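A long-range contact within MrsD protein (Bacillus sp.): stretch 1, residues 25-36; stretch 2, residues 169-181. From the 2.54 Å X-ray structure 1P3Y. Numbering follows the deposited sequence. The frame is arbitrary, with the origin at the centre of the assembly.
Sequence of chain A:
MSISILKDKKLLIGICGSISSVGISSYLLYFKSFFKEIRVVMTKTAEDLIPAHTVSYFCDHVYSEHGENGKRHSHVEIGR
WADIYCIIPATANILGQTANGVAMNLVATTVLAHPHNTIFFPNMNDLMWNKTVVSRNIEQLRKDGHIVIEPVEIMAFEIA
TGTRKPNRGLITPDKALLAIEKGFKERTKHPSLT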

# COMPACT_ATOMS: atom_id res chain seq x y z
N SER A 25 29.86 16.08 -1.47
CA SER A 25 30.25 16.64 -0.16
C SER A 25 31.61 17.37 -0.22
O SER A 25 31.85 18.34 0.52
CB SER A 25 30.33 15.56 0.89
OG SER A 25 31.35 14.63 0.56
N SER A 26 32.49 16.90 -1.09
CA SER A 26 33.81 17.50 -1.27
C SER A 26 33.67 18.98 -1.64
O SER A 26 34.39 19.84 -1.12
CB SER A 26 34.57 16.76 -2.36
OG SER A 26 34.56 15.37 -2.10
N TYR A 27 32.75 19.27 -2.56
CA TYR A 27 32.53 20.64 -2.97
C TYR A 27 31.77 21.36 -1.88
O TYR A 27 32.15 22.45 -1.45
CB TYR A 27 31.73 20.70 -4.28
CG TYR A 27 32.47 20.08 -5.46
CD1 TYR A 27 32.57 18.68 -5.60
CD2 TYR A 27 33.10 20.88 -6.42
CE1 TYR A 27 33.28 18.10 -6.66
CE2 TYR A 27 33.81 20.32 -7.47
CZ TYR A 27 33.90 18.93 -7.59
OH TYR A 27 34.61 18.39 -8.64
N LEU A 28 30.70 20.73 -1.42
CA LEU A 28 29.84 21.31 -0.40
C LEU A 28 30.58 21.73 0.87
O LEU A 28 30.36 22.83 1.37
CB LEU A 28 28.70 20.33 -0.06
CG LEU A 28 27.27 20.68 -0.50
CD1 LEU A 28 27.26 21.14 -1.95
CD2 LEU A 28 26.36 19.48 -0.32
N LEU A 29 31.45 20.85 1.38
CA LEU A 29 32.19 21.15 2.61
C LEU A 29 33.26 22.21 2.38
O LEU A 29 33.55 23.04 3.26
CB LEU A 29 32.80 19.86 3.19
CG LEU A 29 31.79 18.83 3.72
CD1 LEU A 29 32.51 17.56 4.16
CD2 LEU A 29 30.99 19.45 4.88
N TYR A 30 33.85 22.20 1.19
CA TYR A 30 34.87 23.16 0.86
C TYR A 30 34.30 24.57 0.72
O TYR A 30 34.93 25.55 1.11
CB TYR A 30 35.57 22.76 -0.43
CG TYR A 30 36.68 23.70 -0.84
CD1 TYR A 30 37.86 23.76 -0.10
CD2 TYR A 30 36.53 24.54 -1.94
CE1 TYR A 30 38.88 24.64 -0.45
CE2 TYR A 30 37.54 25.43 -2.30
CZ TYR A 30 38.71 25.48 -1.55
OH TYR A 30 39.70 26.36 -1.91
N PHE A 31 33.09 24.67 0.16
CA PHE A 31 32.43 25.95 -0.04
C PHE A 31 31.82 26.54 1.23
O PHE A 31 31.49 27.72 1.27
CB PHE A 31 31.32 25.81 -1.09
CG PHE A 31 31.81 25.45 -2.47
CD1 PHE A 31 33.13 25.64 -2.84
CD2 PHE A 31 30.92 24.93 -3.41
CE1 PHE A 31 33.57 25.32 -4.12
CE2 PHE A 31 31.35 24.61 -4.70
CZ PHE A 31 32.68 24.80 -5.05
N LYS A 32 31.65 25.70 2.24
CA LYS A 32 31.04 26.11 3.50
C LYS A 32 31.68 27.32 4.18
O LYS A 32 30.98 28.13 4.79
CB LYS A 32 31.00 24.93 4.48
CG LYS A 32 30.26 25.21 5.78
CD LYS A 32 29.52 23.98 6.26
N SER A 33 33.00 27.42 4.10
CA SER A 33 33.71 28.53 4.73
C SER A 33 33.80 29.82 3.91
O SER A 33 34.17 30.87 4.45
CB SER A 33 35.12 28.08 5.16
OG SER A 33 35.85 27.51 4.08
N PHE A 34 33.43 29.75 2.64
CA PHE A 34 33.50 30.92 1.77
C PHE A 34 32.17 31.66 1.56
O PHE A 34 32.17 32.82 1.13
CB PHE A 34 34.11 30.54 0.41
CG PHE A 34 35.48 29.91 0.51
CD1 PHE A 34 35.61 28.54 0.69
CD2 PHE A 34 36.64 30.69 0.39
CE1 PHE A 34 36.88 27.93 0.76
CE2 PHE A 34 37.91 30.10 0.45
CZ PHE A 34 38.03 28.72 0.63
N PHE A 35 31.05 31.00 1.85
CA PHE A 35 29.74 31.63 1.68
C PHE A 35 28.95 31.79 2.95
O PHE A 35 29.18 31.07 3.93
CB PHE A 35 28.85 30.86 0.69
CG PHE A 35 29.48 30.65 -0.64
CD1 PHE A 35 30.43 29.63 -0.82
CD2 PHE A 35 29.15 31.47 -1.72
CE1 PHE A 35 31.04 29.44 -2.07
CE2 PHE A 35 29.74 31.29 -2.97
CZ PHE A 35 30.69 30.27 -3.14
N LYS A 36 28.01 32.72 2.93
CA LYS A 36 27.16 33.01 4.07
C LYS A 36 26.29 31.81 4.42
O LYS A 36 26.12 31.46 5.59
CB LYS A 36 26.26 34.22 3.78
CG LYS A 36 25.33 34.60 4.94
CD LYS A 36 24.42 35.79 4.60
N GLY A 169 35.95 14.97 -16.26
CA GLY A 169 35.38 15.19 -14.94
C GLY A 169 35.31 16.66 -14.51
O GLY A 169 35.62 17.57 -15.27
N LEU A 170 34.86 16.88 -13.29
CA LEU A 170 34.73 18.23 -12.75
C LEU A 170 36.06 18.72 -12.19
O LEU A 170 36.85 17.91 -11.70
CB LEU A 170 33.68 18.23 -11.63
CG LEU A 170 32.21 17.98 -11.99
CD1 LEU A 170 31.44 17.58 -10.73
CD2 LEU A 170 31.61 19.24 -12.64
N ILE A 171 36.29 20.03 -12.25
CA ILE A 171 37.53 20.56 -11.70
C ILE A 171 37.39 20.54 -10.19
O ILE A 171 36.32 20.78 -9.66
CB ILE A 171 37.85 22.03 -12.20
CG1 ILE A 171 36.86 23.05 -11.63
CG2 ILE A 171 37.87 22.06 -13.71
CD1 ILE A 171 35.50 23.00 -12.22
N THR A 172 38.49 20.24 -9.50
CA THR A 172 38.50 20.18 -8.05
C THR A 172 37.74 21.34 -7.38
O THR A 172 37.56 22.41 -7.97
CB THR A 172 39.97 20.14 -7.55
OG1 THR A 172 40.68 21.28 -8.06
CG2 THR A 172 40.66 18.88 -8.07
N PRO A 173 37.27 21.12 -6.14
CA PRO A 173 36.52 22.14 -5.40
C PRO A 173 37.14 23.53 -5.46
O PRO A 173 36.43 24.52 -5.65
CB PRO A 173 36.49 21.59 -3.98
CG PRO A 173 36.40 20.11 -4.21
CD PRO A 173 37.41 19.89 -5.34
N ASP A 174 38.46 23.60 -5.28
CA ASP A 174 39.17 24.88 -5.31
C ASP A 174 39.05 25.59 -6.67
O ASP A 174 38.78 26.79 -6.72
CB ASP A 174 40.65 24.67 -4.95
CG ASP A 174 41.27 23.52 -5.71
OD1 ASP A 174 40.68 22.41 -5.70
OD2 ASP A 174 42.35 23.71 -6.31
N LYS A 175 39.27 24.87 -7.76
CA LYS A 175 39.14 25.48 -9.08
C LYS A 175 37.70 25.99 -9.19
O LYS A 175 37.45 27.16 -9.53
CB LYS A 175 39.37 24.47 -10.20
CG LYS A 175 40.53 23.53 -10.02
CD LYS A 175 41.83 24.12 -10.49
CE LYS A 175 42.88 23.01 -10.58
NZ LYS A 175 42.97 22.21 -9.31
N ALA A 176 36.76 25.08 -8.91
CA ALA A 176 35.33 25.38 -8.98
C ALA A 176 34.98 26.65 -8.20
O ALA A 176 34.23 27.50 -8.68
CB ALA A 176 34.54 24.21 -8.46
N LEU A 177 35.53 26.77 -6.99
CA LEU A 177 35.26 27.96 -6.18
C LEU A 177 35.69 29.21 -6.95
O LEU A 177 34.95 30.20 -7.03
CB LEU A 177 36.02 27.88 -4.84
CG LEU A 177 36.05 29.14 -3.97
CD1 LEU A 177 34.63 29.68 -3.73
CD2 LEU A 177 36.72 28.80 -2.63
N LEU A 178 36.90 29.16 -7.53
CA LEU A 178 37.43 30.28 -8.29
C LEU A 178 36.49 30.61 -9.45
O LEU A 178 36.18 31.79 -9.70
CB LEU A 178 38.83 29.94 -8.81
CG LEU A 178 39.89 29.66 -7.74
CD1 LEU A 178 41.20 29.29 -8.41
CD2 LEU A 178 40.08 30.88 -6.83
N ALA A 179 36.03 29.58 -10.16
CA ALA A 179 35.13 29.79 -11.28
C ALA A 179 33.85 30.48 -10.79
O ALA A 179 33.31 31.34 -11.47
CB ALA A 179 34.80 28.46 -11.93
N ILE A 180 33.39 30.12 -9.59
CA ILE A 180 32.19 30.76 -9.05
C ILE A 180 32.48 32.24 -8.83
O ILE A 180 31.69 33.11 -9.23
CB ILE A 180 31.75 30.14 -7.69
CG1 ILE A 180 31.58 28.63 -7.80
CG2 ILE A 180 30.44 30.79 -7.22
CD1 ILE A 180 30.54 28.22 -8.77
N GLU A 181 33.61 32.54 -8.19
CA GLU A 181 34.00 33.92 -7.88
C GLU A 181 34.15 34.77 -9.14
O GLU A 181 33.66 35.90 -9.20
CB GLU A 181 35.31 33.95 -7.09
CG GLU A 181 35.65 35.34 -6.55
CD GLU A 181 36.81 36.01 -7.29
OE1 GLU A 181 37.03 37.24 -7.08
OE2 GLU A 181 37.49 35.31 -8.07

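Helices that cross at a steep angle can touch along only a short length, and they often make the most of it by letting small or compact residues fit against aromatic rings while larger aliphatic side chains fill the gaps between others. The contact between residues 25-36 and 169-181 of MrsD is a compact example. The helix axes cross at -59° and approach to 9.7 Å, and the two stretches bury 567 Å² in total, both sides summed.

The first bump is Pro173, at the start of the second helix. Its CA lies 4.9 Å from the CA of Tyr27. The pyrrolidine settles among Ser26, Tyr27 and Tyr30. Its CG sits over one face of the Tyr27 ring, 4.0 Å from the centroid and 9° off the normal, a CH-pi contact, and also lies 3.7 Å from Ser26 O; Pro173 CB is 3.6 Å from Tyr30 CD2. A proline suits this first turn of a helix, where its missing amide hydrogen costs no helical bond.

Tyr27 reaches past the proline. With chi1 in the m well, its CA-to-CB bond points sideways, yet the long ring carries the hydroxyl to the loop before the helix. There Tyr27 OH donates a hydrogen bond to Ile171 O at 3.1 Å, the one hydrogen bond between the stretches. The acceptor lies at the ring edge, near its plane, and the hydroxyl is satisfied there while Pro173 CG occupies a face. Leu170, whose CB is 4.1 Å from Tyr27 CZ, packs near the same end of the ring.

The second bump is Leu177, one helical turn beyond Pro173, and its hollow is lined by four aromatic residues. Its CD2 lies almost exactly on the normal of the Phe34 ring, 3.2 Å from the centroid and 1° off it, a CH-pi contact, and Leu177 CD2 is also 3.5 Å from Tyr30 CE2. The other methyl, Leu177 CD1, comes within 4.0 Å of Phe35 CE1, while Leu177 CB lies 3.6 Å from Phe31 CE1. A branched side chain can thus touch several differently placed rings at once.

Alanine provides the complementary solution. Ala176 points toward the first stretch, and its single methyl fits at the edges of two rings, with Ala176 CB 3.9 Å from Phe31 CZ and 4.1 Å from Tyr27 CE2. Farther along, Ile180 CG2 meets the edge of the Phe35 ring, 4.1 Å from Phe35 CZ, extending the buried apolar seam.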